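Local coordinates for protein pseudoaglycone deacetylase Dbv21 (Actinoplanes teichomyceticus, PDB 3DFI) that probably catalyses zinc-dependent removal of an acetyl group from a glycopeptide pseudoaglycone during biosynthesis of the antibiotic A40926, at residues N250-P253 against Y257-T260. Numbering follows the deposited sequence.
Sequences NAAP and YNET
Asn258 meets Ala251 and Ala252 where helix 240-251 ends and the chain turns back into strand 258-266. Tyr257, the first residue of 257-260, sends its side chain away from 250-253, onto Ala248 of the same helix and Ala26 of helix 19-33. Asn258 follows and carries the contact. Its CG sits between the backbone N and the carbonyl carbon (chi1 62°), which sends the carboxamide out toward the helix end, where it faces both alanine methyls. Ala252 CB lies 4.5 Å from Asn258 CG. Ala251 CB is 4.8 Å from that same Asn258 CG. The two methyls sit at different ends of the carboxamide. This is van der Waals contact; no hydrogen bond joins the two segments. Ala252, the first residue with non-helical backbone angles, still directs its methyl at the strand, although its CA stays 7.9 Å from Asn258 CA. Phe210 and Leu208 of strand 201-210 also touch the Asn258 side chain. Glu259 then points to the other side of the strand. There its OE2 lies at the edge of the Tyr257 ring, in the ring plane, and Lys219 ties the two together through a salt bridge to Glu259 and a hydrogen bond to Tyr257 OH. Thr260 turns to the helix side again and packs on Leu208. The contact packs a helix C-terminus on the start of the strand that follows it, a strand antiparallel to both its neighbours in the mixed beta-sheet of this PIG-L family alpha/beta fold, away from the zinc site.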
ATOM      1  N   ASN A 250      11.409  -1.290  17.699  1.00 57.74           N
ATOM      2  CA  ASN A 250      12.345  -2.417  17.591  1.00 58.47           C
ATOM      3  C   ASN A 250      13.445  -2.144  16.576  1.00 59.06           C
ATOM      4  O   ASN A 250      14.589  -2.521  16.805  1.00 59.20           O
ATOM      5  CB  ASN A 250      11.626  -3.721  17.206  1.00 58.66           C
ATOM      6  CG  ASN A 250      10.774  -4.316  18.345  1.00 59.23           C
ATOM      7  OD1 ASN A 250      10.950  -4.008  19.545  1.00 58.21           O
ATOM      8  ND2 ASN A 250       9.844  -5.191  17.949  1.00 60.28           N
ATOM      9  N   ALA A 251      13.094  -1.476  15.470  1.00 59.76           N
ATOM     10  CA  ALA A 251      14.034  -1.202  14.375  1.00 60.78           C
ATOM     11  C   ALA A 251      15.017  -0.073  14.684  1.00 61.44           C
ATOM     12  O   ALA A 251      16.098  -0.028  14.101  1.00 61.99           O
ATOM     13  CB  ALA A 251      13.286  -0.909  13.089  1.00 60.62           C
ATOM     14  N   ALA A 252      14.637   0.836  15.582  1.00 61.95           N
ATOM     15  CA  ALA A 252      15.505   1.950  15.974  1.00 62.49           C
ATOM     16  C   ALA A 252      15.091   2.473  17.339  1.00 62.92           C
ATOM     17  O   ALA A 252      14.349   3.454  17.421  1.00 63.59           O
ATOM     18  CB  ALA A 252      15.476   3.066  14.931  1.00 62.42           C
ATOM     19  N   PRO A 253      15.570   1.815  18.416  1.00 62.95           N
ATOM     20  CA  PRO A 253      15.125   2.020  19.805  1.00 63.09           C
ATOM     21  C   PRO A 253      15.243   3.450  20.344  1.00 63.34           C
ATOM     22  O   PRO A 253      14.525   3.813  21.290  1.00 62.95           O
ATOM     23  CB  PRO A 253      16.040   1.081  20.606  1.00 63.02           C
ATOM     24  CG  PRO A 253      16.441   0.035  19.639  1.00 62.97           C
ATOM     25  CD  PRO A 253      16.601   0.765  18.334  1.00 62.85           C
ATOM     26  N   TYR A 257       9.590   7.510  15.324  1.00 53.55           N
ATOM     27  CA  TYR A 257       8.845   6.726  14.339  1.00 52.22           C
ATOM     28  C   TYR A 257       9.532   6.639  12.980  1.00 51.70           C
ATOM     29  O   TYR A 257      10.142   7.605  12.494  1.00 51.31           O
ATOM     30  CB  TYR A 257       7.388   7.199  14.186  1.00 51.42           C
ATOM     31  CG  TYR A 257       6.551   6.136  13.524  1.00 51.17           C
ATOM     32  CD1 TYR A 257       6.200   4.983  14.220  1.00 50.66           C
ATOM     33  CD2 TYR A 257       6.154   6.253  12.185  1.00 49.70           C
ATOM     34  CE1 TYR A 257       5.467   3.987  13.624  1.00 50.13           C
ATOM     35  CE2 TYR A 257       5.419   5.248  11.565  1.00 50.26           C
ATOM     36  CZ  TYR A 257       5.083   4.120  12.298  1.00 50.67           C
ATOM     37  OH  TYR A 257       4.384   3.110  11.719  1.00 49.59           O
ATOM     38  N   ASN A 258       9.411   5.455  12.388  1.00 50.93           N
ATOM     39  CA  ASN A 258      10.096   5.102  11.170  1.00 50.48           C
ATOM     40  C   ASN A 258       9.414   3.941  10.442  1.00 50.37           C
ATOM     41  O   ASN A 258       8.674   3.136  11.038  1.00 50.60           O
ATOM     42  CB  ASN A 258      11.579   4.789  11.461  1.00 50.15           C
ATOM     43  CG  ASN A 258      11.758   3.617  12.396  1.00 49.73           C
ATOM     44  OD1 ASN A 258      11.876   3.788  13.615  1.00 53.61           O
ATOM     45  ND2 ASN A 258      11.757   2.420  11.844  1.00 48.31           N
ATOM     46  N   GLU A 259       9.674   3.883   9.144  1.00 50.15           N
ATOM     47  CA  GLU A 259       9.155   2.879   8.234  1.00 49.95           C
ATOM     48  C   GLU A 259      10.336   2.373   7.351  1.00 50.21           C
ATOM     49  O   GLU A 259      11.254   3.140   7.007  1.00 50.62           O
ATOM     50  CB  GLU A 259       8.025   3.496   7.394  1.00 49.94           C
ATOM     51  CG  GLU A 259       6.832   4.042   8.251  1.00 49.31           C
ATOM     52  CD  GLU A 259       5.829   4.891   7.471  1.00 49.74           C
ATOM     53  OE1 GLU A 259       6.231   5.611   6.514  1.00 48.67           O
ATOM     54  OE2 GLU A 259       4.622   4.842   7.815  1.00 49.28           O
ATOM     55  N   THR A 260      10.318   1.085   7.011  1.00 49.61           N
ATOM     56  CA  THR A 260      11.406   0.435   6.261  1.00 48.47           C
ATOM     57  C   THR A 260      11.052   0.269   4.791  1.00 48.17           C
ATOM     58  O   THR A 260       9.934  -0.153   4.443  1.00 47.46           O
ATOM     59  CB  THR A 260      11.697  -0.964   6.843  1.00 48.00           C
ATOM     60  OG1 THR A 260      12.051  -0.835   8.215  1.00 47.95           O
ATOM     61  CG2 THR A 260      12.818  -1.665   6.107  1.00 47.82           C
TER